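Local coordinates for hypothetical protein (PDB 2H9F) that probably isomerises methylaconitate, as a PrpF-type isomerase, at residues Arg43-Val48 with Cys72-Lys77; Phe115-Gly120 with Gly131-Arg136; Thr320-Ile325 with Leu357-Glu362. One frame throughout, in Å; residues are numbered along the deposited sequence. Where two conformers were deposited one is given.

Contact 1 (Arg43-Val48 with Cys72-Lys77); sequences RLFMRV and CVILSK
Phe-45 on the helix and Cys-72 on the strand meet at the N-terminal end of segment 72-77, with their CA atoms 6.6 Å apart. Helix segment 43-48 runs at 131° to the strand segment; their axes stay 10.0 Å apart at closest, and after Ile-74 the strand runs on away from the helix, so few residues touch. The aromatic contacts come first. The Cys-72 methylene lies over one face of the Phe-45 ring, displaced toward its rim, in a CH-pi contact with CB 3.9 Å from the centroid. The sulfur sits obliquely above the same ring, 4.3 Å from its centroid, as a sulfur-aromatic contact. Cys-72 SG stands beside its backbone N (chi1 -77°), which swings it over Phe-45 CG and CB, away from CZ.

The aliphatic contacts are at the far rim. Ile-74 crosses Phe-45 at about a right angle, and its CG1 lies in the ring plane, 3.8 Å from Phe-45 CZ; Ile-74 CD1 meets CE2 and CZ. One turn along the helix, Val-48 CG1 adds a looser touch to Cys-72 SG at 4.4 Å. The ring also meets the nearly parallel ring of Phe-25 and touches Trp-101.

With no hydrogen bond between these segments and all four residues buried, the contact is apolar, dispersion plus weak sulfur-aromatic and CH-pi attraction, centred on one phenylalanine gripped over a face and at an edge.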
ATOM      1  N   ARG A  43      11.079  12.950 -12.531  1.00 31.26           N
ATOM      2  CA  ARG A  43      11.959  11.806 -12.186  0.50 29.83           C
ATOM      3  C   ARG A  43      12.128  11.677 -10.678  1.00 31.93           C
ATOM      4  O   ARG A  43      12.046  10.552 -10.086  1.00 29.84           O
ATOM      5  CB  ARG A  43      13.355  11.996 -12.825  0.50 32.02           C
ATOM      6  CG  ARG A  43      13.391  12.098 -14.335  0.50 30.34           C
ATOM      7  CD  ARG A  43      14.813  11.935 -14.941  0.50 29.53           C
ATOM      8  NE  ARG A  43      15.713  13.081 -14.725  0.50 25.31           N
ATOM      9  CZ  ARG A  43      16.077  13.947 -15.675  0.50 30.15           C
ATOM     10  NH1 ARG A  43      15.620  13.818 -16.909  0.50 22.31           N
ATOM     11  NH2 ARG A  43      16.881  14.962 -15.400  0.50 31.45           N
ATOM     12  N   LEU A  44      12.358  12.823 -10.025  1.00 29.46           N
ATOM     13  CA  LEU A  44      12.560  12.805  -8.588  1.00 29.78           C
ATOM     14  C   LEU A  44      11.351  12.170  -7.901  1.00 29.76           C
ATOM     15  O   LEU A  44      11.494  11.250  -7.098  1.00 30.97           O
ATOM     16  CB  LEU A  44      12.834  14.200  -8.009  1.00 30.95           C
ATOM     17  CG  LEU A  44      12.873  14.208  -6.458  1.00 30.93           C
ATOM     18  CD1 LEU A  44      14.034  13.404  -5.941  1.00 29.90           C
ATOM     19  CD2 LEU A  44      12.905  15.648  -5.890  1.00 32.56           C
ATOM     20  N   PHE A  45      10.162  12.648  -8.252  1.00 28.61           N
ATOM     21  CA  PHE A  45       8.944  12.199  -7.609  1.00 30.62           C
ATOM     22  C   PHE A  45       8.571  10.750  -7.944  1.00 29.14           C
ATOM     23  O   PHE A  45       8.120   9.981  -7.084  1.00 26.57           O
ATOM     24  CB  PHE A  45       7.828  13.178  -7.932  1.00 30.78           C
ATOM     25  CG  PHE A  45       7.980  14.523  -7.246  1.00 31.59           C
ATOM     26  CD1 PHE A  45       8.928  14.728  -6.258  1.00 32.61           C
ATOM     27  CD2 PHE A  45       7.102  15.541  -7.519  1.00 33.68           C
ATOM     28  CE1 PHE A  45       9.058  15.933  -5.649  1.00 36.99           C
ATOM     29  CE2 PHE A  45       7.198  16.730  -6.864  1.00 36.26           C
ATOM     30  CZ  PHE A  45       8.204  16.947  -5.962  1.00 32.63           C
HETATM   31  N   MSE A  46       8.811  10.367  -9.186  1.00 26.78           N
HETATM   32  CA  MSE A  46       8.729   8.943  -9.584  1.00 26.64           C
HETATM   33  C   MSE A  46       9.583   8.133  -8.624  1.00 27.15           C
HETATM   34  O   MSE A  46       9.131   7.151  -7.931  1.00 29.69           O
HETATM   35  CB  MSE A  46       9.209   8.784 -11.082  1.00 24.38           C
HETATM   36  CG  MSE A  46       8.212   9.154 -12.079  1.00 28.05           C
HETATM   37 SE   MSE A  46       9.092   8.884 -13.759  0.70 28.16          SE
HETATM   38  CE  MSE A  46       8.544  10.446 -14.887  1.00 34.84           C
ATOM     39  N   ARG A  47      10.790   8.606  -8.374  1.00 28.77           N
ATOM     40  CA  ARG A  47      11.725   7.792  -7.594  0.50 29.18           C
ATOM     41  C   ARG A  47      11.353   7.797  -6.102  1.00 29.56           C
ATOM     42  O   ARG A  47      11.450   6.754  -5.406  1.00 28.98           O
ATOM     43  CB  ARG A  47      13.171   8.245  -7.888  0.50 31.14           C
ATOM     44  CG  ARG A  47      14.263   7.257  -7.445  0.50 34.59           C
ATOM     45  CD  ARG A  47      14.439   5.992  -8.338  0.50 33.56           C
ATOM     46  NE  ARG A  47      14.785   4.943  -7.392  0.50 37.87           N
ATOM     47  CZ  ARG A  47      15.909   4.233  -7.313  0.50 31.86           C
ATOM     48  NH1 ARG A  47      16.899   4.272  -8.216  0.50 24.80           N
ATOM     49  NH2 ARG A  47      15.991   3.389  -6.288  0.50 34.42           N
ATOM     50  N   VAL A  48      10.878   8.942  -5.608  1.00 28.51           N
ATOM     51  CA  VAL A  48      10.437   8.999  -4.178  1.00 26.30           C
ATOM     52  C   VAL A  48       9.327   8.017  -3.943  1.00 26.41           C
ATOM     53  O   VAL A  48       9.265   7.319  -2.880  1.00 28.94           O
ATOM     54  CB  VAL A  48       9.985  10.452  -3.809  1.00 27.24           C
ATOM     55  CG1 VAL A  48       9.139  10.505  -2.563  1.00 31.76           C
ATOM     56  CG2 VAL A  48      11.232  11.339  -3.666  1.00 27.19           C
ATOM     57  N   CYS A  72       2.646  13.227  -4.747  1.00 28.27           N
ATOM     58  CA  CYS A  72       3.628  14.166  -4.219  1.00 29.45           C
ATOM     59  C   CYS A  72       3.062  15.594  -4.313  1.00 32.66           C
ATOM     60  O   CYS A  72       2.356  15.935  -5.282  1.00 32.26           O
ATOM     61  CB  CYS A  72       4.901  14.083  -5.031  1.00 32.13           C
ATOM     62  SG  CYS A  72       5.909  12.615  -4.621  1.00 33.62           S
ATOM     63  N   VAL A  73       3.417  16.432  -3.344  1.00 32.59           N
ATOM     64  CA  VAL A  73       2.918  17.813  -3.279  1.00 31.78           C
ATOM     65  C   VAL A  73       4.071  18.767  -3.009  1.00 31.62           C
ATOM     66  O   VAL A  73       4.928  18.476  -2.168  1.00 29.63           O
ATOM     67  CB  VAL A  73       1.867  17.945  -2.166  1.00 29.92           C
ATOM     68  CG1 VAL A  73       1.507  19.442  -1.851  1.00 30.46           C
ATOM     69  CG2 VAL A  73       0.613  17.143  -2.517  1.00 32.33           C
ATOM     70  N   ILE A  74       4.117  19.857  -3.786  1.00 30.16           N
ATOM     71  CA  ILE A  74       5.003  21.022  -3.556  1.00 29.11           C
ATOM     72  C   ILE A  74       4.158  22.224  -3.064  1.00 30.49           C
ATOM     73  O   ILE A  74       3.143  22.566  -3.674  1.00 27.78           O
ATOM     74  CB  ILE A  74       5.761  21.464  -4.837  1.00 30.08           C
ATOM     75  CG1 ILE A  74       6.565  20.288  -5.432  1.00 28.40           C
ATOM     76  CG2 ILE A  74       6.710  22.656  -4.490  1.00 25.52           C
ATOM     77  CD1 ILE A  74       7.128  20.567  -6.841  1.00 29.17           C
ATOM     78  N   LEU A  75       4.557  22.807  -1.932  1.00 30.40           N
ATOM     79  CA  LEU A  75       4.034  24.099  -1.445  1.00 31.69           C
ATOM     80  C   LEU A  75       5.163  25.121  -1.466  1.00 32.08           C
ATOM     81  O   LEU A  75       6.345  24.780  -1.254  1.00 30.24           O
ATOM     82  CB  LEU A  75       3.506  24.000  -0.019  1.00 32.23           C
ATOM     83  CG  LEU A  75       2.000  23.906   0.169  1.00 37.33           C
ATOM     84  CD1 LEU A  75       1.487  22.668  -0.422  1.00 39.65           C
ATOM     85  CD2 LEU A  75       1.669  23.970   1.643  1.00 34.49           C
ATOM     86  N   SER A  76       4.795  26.354  -1.795  1.00 32.50           N
ATOM     87  CA  SER A  76       5.681  27.505  -1.761  1.00 31.55           C
ATOM     88  C   SER A  76       4.848  28.725  -1.361  1.00 33.76           C
ATOM     89  O   SER A  76       3.600  28.710  -1.466  1.00 32.30           O
ATOM     90  CB  SER A  76       6.310  27.746  -3.130  1.00 32.96           C
ATOM     91  OG  SER A  76       5.324  28.009  -4.105  1.00 32.03           O
ATOM     92  N   LYS A  77       5.534  29.760  -0.885  1.00 33.15           N
ATOM     93  CA  LYS A  77       4.919  31.045  -0.658  1.00 35.48           C
ATOM     94  C   LYS A  77       4.328  31.531  -1.965  1.00 35.48           C
ATOM     95  O   LYS A  77       4.975  31.499  -3.009  1.00 32.80           O
ATOM     96  CB  LYS A  77       5.942  32.049  -0.110  1.00 36.35           C
ATOM     97  CG  LYS A  77       6.360  31.729   1.356  1.00 39.99           C
ATOM     98  CD  LYS A  77       7.061  32.909   2.105  1.00 43.16           C
ATOM     99  CE  LYS A  77       6.044  33.986   2.580  1.00 49.72           C
ATOM    100  NZ  LYS A  77       5.308  33.629   3.837  1.00 45.65           N
TER

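Contact 2 (Phe115-Gly120 with Gly131-Arg136); sequences FALHAG and GICEVR
Ala-116 and Val-135 bring the last turns of helix 106-118 nearest to the first half of strand 131-139, their CA atoms 7.6 Å apart, with no hydrogen bond between segments 115-120 and 131-136. Two neighbouring helix residues meet two strand residues that face the same way. Val-135 splits its methyls between both: CG1, anti to the backbone N (chi1 -178°), rests 3.8 Å from Ala-116 CB, while CG2 approaches Leu-117 CD1 at 4.1 Å. Leu-117 reaches further along the strand and forks over Cys-133, with CD2 against SG at 3.9 Å and CD1 beside CB. Ala-116 offers one methyl to Val-135, and the longer Leu-117 reaches on to Cys-133. Val-150, on the adjacent strand, also packs on Leu-117.

Just beyond, Gly-120 takes a positive phi of 75° in a Schellman motif that turns the chain out of the helix, and the link back to the strand includes Val-122 and Ile-127, both in touch with Leu-117. A helix packed on the apolar residues of one strand face (Cys-133, Val-135) is consistent with the diaminopimelate-epimerase-like fold of the PrpF family, whose domains wrap strands around a central helix.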
ATOM      1  N   PHE A 115       0.170  21.598   6.091  1.00 31.40           N
ATOM      2  CA  PHE A 115       1.580  21.641   5.772  1.00 31.86           C
ATOM      3  C   PHE A 115       2.069  23.052   5.604  1.00 31.84           C
ATOM      4  O   PHE A 115       3.208  23.336   5.928  1.00 33.52           O
ATOM      5  CB  PHE A 115       1.852  20.878   4.474  1.00 33.10           C
ATOM      6  CG  PHE A 115       3.315  20.769   4.122  1.00 29.76           C
ATOM      7  CD1 PHE A 115       4.192  20.105   4.968  1.00 32.85           C
ATOM      8  CD2 PHE A 115       3.806  21.315   2.954  1.00 30.71           C
ATOM      9  CE1 PHE A 115       5.530  19.997   4.635  1.00 31.59           C
ATOM     10  CE2 PHE A 115       5.115  21.217   2.650  1.00 31.27           C
ATOM     11  CZ  PHE A 115       5.972  20.541   3.494  1.00 29.85           C
ATOM     12  N   ALA A 116       1.218  23.934   5.064  1.00 29.67           N
ATOM     13  CA  ALA A 116       1.573  25.342   4.910  1.00 27.54           C
ATOM     14  C   ALA A 116       2.068  25.901   6.228  1.00 28.71           C
ATOM     15  O   ALA A 116       3.002  26.682   6.260  1.00 31.70           O
ATOM     16  CB  ALA A 116       0.367  26.159   4.443  1.00 24.04           C
ATOM     17  N   LEU A 117       1.417  25.485   7.324  1.00 31.60           N
ATOM     18  CA  LEU A 117       1.802  25.905   8.675  1.00 29.67           C
ATOM     19  C   LEU A 117       3.006  25.136   9.233  1.00 31.92           C
ATOM     20  O   LEU A 117       3.920  25.772   9.793  1.00 31.47           O
ATOM     21  CB  LEU A 117       0.607  25.814   9.611  1.00 31.45           C
ATOM     22  CG  LEU A 117      -0.523  26.834   9.325  1.00 29.80           C
ATOM     23  CD1 LEU A 117      -1.827  26.401   9.994  1.00 27.01           C
ATOM     24  CD2 LEU A 117      -0.118  28.193   9.821  1.00 26.59           C
ATOM     25  N   HIS A 118       3.052  23.810   9.065  1.00 29.90           N
ATOM     26  CA  HIS A 118       4.229  23.073   9.508  0.50 30.15           C
ATOM     27  C   HIS A 118       5.467  23.581   8.769  1.00 30.27           C
ATOM     28  O   HIS A 118       6.528  23.654   9.341  1.00 31.03           O
ATOM     29  CB  HIS A 118       4.062  21.569   9.301  0.50 30.02           C
ATOM     30  CG  HIS A 118       2.847  20.989   9.961  0.50 26.93           C
ATOM     31  ND1 HIS A 118       2.693  20.914  11.329  0.50 24.89           N
ATOM     32  CD2 HIS A 118       1.735  20.438   9.423  0.50 23.76           C
ATOM     33  CE1 HIS A 118       1.544  20.327  11.597  0.50 25.52           C
ATOM     34  NE2 HIS A 118       0.950  20.022  10.454  0.50 11.94           N
ATOM     35  N   ALA A 119       5.297  23.982   7.527  1.00 29.99           N
ATOM     36  CA  ALA A 119       6.403  24.406   6.701  1.00 28.94           C
ATOM     37  C   ALA A 119       6.862  25.830   6.892  1.00 29.98           C
ATOM     38  O   ALA A 119       7.857  26.240   6.255  1.00 29.48           O
ATOM     39  CB  ALA A 119       6.067  24.183   5.240  1.00 28.03           C
ATOM     40  N   GLY A 120       6.142  26.604   7.697  1.00 29.71           N
ATOM     41  CA  GLY A 120       6.537  27.976   7.986  1.00 27.73           C
ATOM     42  C   GLY A 120       6.260  28.894   6.834  1.00 28.99           C
ATOM     43  O   GLY A 120       6.942  29.916   6.678  1.00 28.33           O
ATOM     44  N   GLY A 131      -6.659  29.240  18.070  1.00 29.47           N
ATOM     45  CA  GLY A 131      -7.829  29.592  17.288  1.00 28.32           C
ATOM     46  C   GLY A 131      -7.826  28.914  15.960  1.00 28.79           C
ATOM     47  O   GLY A 131      -7.527  27.738  15.882  1.00 29.20           O
ATOM     48  N   ILE A 132      -8.095  29.678  14.900  1.00 27.78           N
ATOM     49  CA  ILE A 132      -8.155  29.155  13.543  1.00 28.77           C
ATOM     50  C   ILE A 132      -7.269  30.013  12.680  1.00 27.55           C
ATOM     51  O   ILE A 132      -7.267  31.226  12.810  1.00 26.00           O
ATOM     52  CB  ILE A 132      -9.578  29.173  12.947  1.00 31.89           C
ATOM     53  CG1 ILE A 132     -10.523  28.247  13.753  1.00 33.67           C
ATOM     54  CG2 ILE A 132      -9.570  28.707  11.531  1.00 28.67           C
ATOM     55  CD1 ILE A 132     -10.174  26.784  13.600  1.00 38.66           C
ATOM     56  N   CYS A 133      -6.463  29.356  11.861  1.00 28.73           N
ATOM     57  CA  CYS A 133      -5.717  30.046  10.836  1.00 29.22           C
ATOM     58  C   CYS A 133      -6.385  29.869   9.480  1.00 28.88           C
ATOM     59  O   CYS A 133      -6.591  28.765   8.999  1.00 30.33           O
ATOM     60  CB  CYS A 133      -4.281  29.533  10.831  1.00 30.12           C
ATOM     61  SG  CYS A 133      -3.333  30.425   9.612  1.00 31.94           S
ATOM     62  N   GLU A 134      -6.731  30.972   8.851  1.00 31.03           N
ATOM     63  CA  GLU A 134      -7.280  30.932   7.520  1.00 31.95           C
ATOM     64  C   GLU A 134      -6.151  30.829   6.519  1.00 30.54           C
ATOM     65  O   GLU A 134      -5.519  31.832   6.155  1.00 29.95           O
ATOM     66  CB  GLU A 134      -8.087  32.204   7.301  1.00 33.38           C
ATOM     67  CG  GLU A 134      -8.818  32.315   5.984  1.00 38.43           C
ATOM     68  CD  GLU A 134      -9.494  33.685   5.810  1.00 41.18           C
ATOM     69  OE1 GLU A 134      -8.799  34.627   5.387  1.00 45.95           O
ATOM     70  OE2 GLU A 134     -10.707  33.787   6.120  1.00 53.56           O
ATOM     71  N   VAL A 135      -5.887  29.614   6.053  1.00 30.05           N
ATOM     72  CA  VAL A 135      -4.822  29.427   5.092  1.00 28.96           C
ATOM     73  C   VAL A 135      -5.398  29.623   3.691  1.00 28.39           C
ATOM     74  O   VAL A 135      -6.281  28.899   3.285  1.00 30.06           O
ATOM     75  CB  VAL A 135      -4.155  28.044   5.212  1.00 29.14           C
ATOM     76  CG1 VAL A 135      -3.020  27.942   4.218  1.00 25.97           C
ATOM     77  CG2 VAL A 135      -3.665  27.792   6.626  1.00 27.75           C
ATOM     78  N   ARG A 136      -4.897  30.607   2.960  1.00 27.17           N
ATOM     79  CA  ARG A 136      -5.395  30.899   1.620  1.00 26.80           C
ATOM     80  C   ARG A 136      -4.522  30.208   0.560  1.00 30.49           C
ATOM     81  O   ARG A 136      -3.383  30.629   0.313  1.00 30.80           O
ATOM     82  CB  ARG A 136      -5.388  32.404   1.403  1.00 27.61           C
ATOM     83  CG  ARG A 136      -6.208  33.184   2.461  1.00 26.37           C
ATOM     84  CD  ARG A 136      -5.904  34.693   2.401  1.00 26.79           C
ATOM     85  NE  ARG A 136      -4.512  34.967   2.761  1.00 28.43           N
ATOM     86  CZ  ARG A 136      -3.878  36.116   2.561  1.00 31.96           C
ATOM     87  NH1 ARG A 136      -4.489  37.155   2.017  1.00 32.14           N
ATOM     88  NH2 ARG A 136      -2.613  36.234   2.923  1.00 33.79           N
TER

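Contact 3 (Thr320-Ile325 with Leu357-Glu362); sequences TAAVAI and LRVGAE
Ala-322 and Val-359 mark the nearest approach of helix segment 320-325 to strand segment 357-362, with CA atoms 7.0 Å apart. The segment axes come within 7.8 Å and make an angle of 58°, a close approach that goes with the mere methyl group Ala-322 turns to the strand. Val-359 and Ala-322 carry the contact. Val-359 CG2 lies 3.9 Å from the carbonyl oxygen of Ala-322, a van der Waals contact with the helix backbone itself, while CG1 faces Ala-322 CB at 4.2 Å. With chi1 at -65°, CG2 is held between the backbone N and the carbonyl carbon, and both methyls of Val-359 are presented to the helix. Leu-357, two residues earlier on the same side of the strand, brings CD2 to 4.4 Å from Ala-322 CB, and Ile-325 CG2 meets Val-359 CG2 from the next turn of the helix.

One polar link accompanies this packing: a water donates to Gly-360 O at 2.8 Å and, weakly, to Val-323 O, which also accepts a bond from Thr-327 OG1. Strand 355-366 pairs with 347-352 and 369-386, and its backbone bonds run from Val-359 to Val-348 and from Gly-360 to Ile-376. Helix 319-330 reaches past it: Ile-325 also touches Phe-350 on strand 347-352 and Phe-223 on strand 220-225, where Ala-324 packs on Thr-221.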
ATOM      1  N   THR A 320     -18.674  13.732  -5.059  1.00 38.95           N
ATOM      2  CA  THR A 320     -19.245  14.761  -5.914  1.00 36.78           C
ATOM      3  C   THR A 320     -20.743  14.935  -5.654  1.00 36.61           C
ATOM      4  O   THR A 320     -21.261  16.024  -5.762  1.00 36.91           O
ATOM      5  CB  THR A 320     -18.965  14.468  -7.378  1.00 39.26           C
ATOM      6  OG1 THR A 320     -19.444  13.154  -7.691  1.00 38.16           O
ATOM      7  CG2 THR A 320     -17.458  14.549  -7.619  1.00 35.68           C
ATOM      8  N   ALA A 321     -21.415  13.872  -5.239  1.00 38.84           N
ATOM      9  CA  ALA A 321     -22.846  13.953  -4.912  1.00 37.99           C
ATOM     10  C   ALA A 321     -23.102  14.727  -3.615  1.00 37.88           C
ATOM     11  O   ALA A 321     -24.141  15.386  -3.460  1.00 35.50           O
ATOM     12  CB  ALA A 321     -23.453  12.588  -4.885  1.00 37.30           C
ATOM     13  N   ALA A 322     -22.134  14.678  -2.701  1.00 38.19           N
ATOM     14  CA  ALA A 322     -22.179  15.489  -1.488  1.00 36.86           C
ATOM     15  C   ALA A 322     -22.159  16.964  -1.901  1.00 37.08           C
ATOM     16  O   ALA A 322     -22.860  17.760  -1.324  1.00 38.20           O
ATOM     17  CB  ALA A 322     -21.031  15.174  -0.619  1.00 37.61           C
ATOM     18  N   VAL A 323     -21.389  17.313  -2.929  1.00 36.67           N
ATOM     19  CA  VAL A 323     -21.364  18.715  -3.402  1.00 36.45           C
ATOM     20  C   VAL A 323     -22.704  19.152  -4.018  1.00 37.25           C
ATOM     21  O   VAL A 323     -23.172  20.287  -3.803  1.00 36.82           O
ATOM     22  CB  VAL A 323     -20.174  18.974  -4.324  1.00 36.70           C
ATOM     23  CG1 VAL A 323     -20.321  20.328  -5.079  1.00 34.03           C
ATOM     24  CG2 VAL A 323     -18.889  18.936  -3.505  1.00 35.88           C
ATOM     25  N   ALA A 324     -23.320  18.235  -4.763  1.00 37.04           N
ATOM     26  CA  ALA A 324     -24.626  18.467  -5.385  1.00 37.16           C
ATOM     27  C   ALA A 324     -25.691  18.705  -4.293  1.00 35.09           C
ATOM     28  O   ALA A 324     -26.535  19.592  -4.410  1.00 35.22           O
ATOM     29  CB  ALA A 324     -25.010  17.272  -6.326  1.00 35.75           C
ATOM     30  N   ILE A 325     -25.607  17.951  -3.200  1.00 34.85           N
ATOM     31  CA  ILE A 325     -26.539  18.096  -2.124  1.00 34.46           C
ATOM     32  C   ILE A 325     -26.358  19.482  -1.532  1.00 35.80           C
ATOM     33  O   ILE A 325     -27.313  20.223  -1.395  1.00 38.12           O
ATOM     34  CB  ILE A 325     -26.318  17.028  -1.006  1.00 34.27           C
ATOM     35  CG1 ILE A 325     -26.678  15.617  -1.487  1.00 38.43           C
ATOM     36  CG2 ILE A 325     -27.120  17.369   0.266  1.00 35.04           C
ATOM     37  CD1 ILE A 325     -26.257  14.481  -0.516  1.00 34.96           C
ATOM     38  N   LEU A 357     -23.281  13.812   7.406  1.00 36.83           N
ATOM     39  CA  LEU A 357     -22.254  14.612   6.760  1.00 37.36           C
ATOM     40  C   LEU A 357     -22.720  16.087   6.678  1.00 38.97           C
ATOM     41  O   LEU A 357     -23.844  16.358   6.264  1.00 38.61           O
ATOM     42  CB  LEU A 357     -22.050  14.072   5.355  1.00 39.72           C
ATOM     43  CG  LEU A 357     -20.767  14.240   4.595  1.00 37.57           C
ATOM     44  CD1 LEU A 357     -19.586  13.917   5.397  1.00 32.95           C
ATOM     45  CD2 LEU A 357     -20.833  13.355   3.342  1.00 38.94           C
ATOM     46  N   ARG A 358     -21.860  17.019   7.084  1.00 38.47           N
ATOM     47  CA  ARG A 358     -22.121  18.440   6.984  1.00 40.28           C
ATOM     48  C   ARG A 358     -21.446  19.038   5.759  1.00 38.50           C
ATOM     49  O   ARG A 358     -20.201  19.005   5.595  1.00 40.14           O
ATOM     50  CB  ARG A 358     -21.609  19.156   8.213  1.00 39.91           C
ATOM     51  CG  ARG A 358     -22.069  20.594   8.356  1.00 48.04           C
ATOM     52  CD  ARG A 358     -21.240  21.320   9.413  1.00 52.25           C
ATOM     53  NE  ARG A 358     -21.450  22.778   9.440  1.00 62.07           N
ATOM     54  CZ  ARG A 358     -20.773  23.687   8.713  1.00 64.28           C
ATOM     55  NH1 ARG A 358     -19.803  23.356   7.845  1.00 58.10           N
ATOM     56  NH2 ARG A 358     -21.093  24.972   8.869  1.00 64.75           N
ATOM     57  N   VAL A 359     -22.269  19.580   4.882  1.00 37.47           N
ATOM     58  CA  VAL A 359     -21.780  20.229   3.685  1.00 34.64           C
ATOM     59  C   VAL A 359     -22.400  21.621   3.566  1.00 36.77           C
ATOM     60  O   VAL A 359     -23.361  21.938   4.258  1.00 39.98           O
ATOM     61  CB  VAL A 359     -22.079  19.402   2.424  1.00 35.40           C
ATOM     62  CG1 VAL A 359     -21.310  18.084   2.454  1.00 32.50           C
ATOM     63  CG2 VAL A 359     -23.586  19.206   2.209  1.00 34.03           C
ATOM     64  N   GLY A 360     -21.840  22.446   2.690  1.00 35.29           N
ATOM     65  CA  GLY A 360     -22.316  23.784   2.528  1.00 35.03           C
ATOM     66  C   GLY A 360     -22.035  24.331   1.167  1.00 33.86           C
ATOM     67  O   GLY A 360     -21.211  23.797   0.418  1.00 34.16           O
ATOM     68  N   ALA A 361     -22.734  25.412   0.850  1.00 33.04           N
ATOM     69  CA  ALA A 361     -22.549  26.095  -0.413  1.00 33.05           C
ATOM     70  C   ALA A 361     -23.052  27.516  -0.330  1.00 35.05           C
ATOM     71  O   ALA A 361     -23.870  27.859   0.527  1.00 34.66           O
ATOM     72  CB  ALA A 361     -23.266  25.383  -1.493  1.00 32.19           C
ATOM     73  N   GLU A 362     -22.539  28.337  -1.226  1.00 35.24           N
ATOM     74  CA  GLU A 362     -23.101  29.648  -1.509  1.00 38.03           C
ATOM     75  C   GLU A 362     -23.263  29.779  -2.999  1.00 34.47           C
ATOM     76  O   GLU A 362     -22.448  29.269  -3.762  1.00 34.10           O
ATOM     77  CB  GLU A 362     -22.200  30.761  -1.018  1.00 37.22           C
ATOM     78  CG  GLU A 362     -22.265  30.937   0.480  1.00 44.60           C
ATOM     79  CD  GLU A 362     -21.472  32.166   0.948  1.00 48.98           C
ATOM     80  OE1 GLU A 362     -21.190  33.075   0.099  1.00 56.98           O
ATOM     81  OE2 GLU A 362     -21.111  32.193   2.157  1.00 57.20           O
TER
HETATM   82  O   HOH W   1     -21.225  22.007  -1.732  1.00 30.25           O

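How the contacts relate
Contacts 1 and 2 are neighbours, their centres 20 Å apart, and are joined through Leu-75, whose CD2 lies 3.5 Å from Ala-116 N and also packs on Phe-115. Strand 71-77 is packed on both sides: Cys-72 and Ile-74 face helix 39-49, Val-73 and Leu-75 face helix 106-118. Contact 3 stands apart, its nearest atoms about 11 Å from contact 2 and about 19 Å from contact 1. All three contacts set a helix against a strand; contacts 1 and 2 would belong to one domain of the diaminopimelate-epimerase-like fold and contact 3 to the other. In relatives of this fold the active site lies in the cleft between the domains.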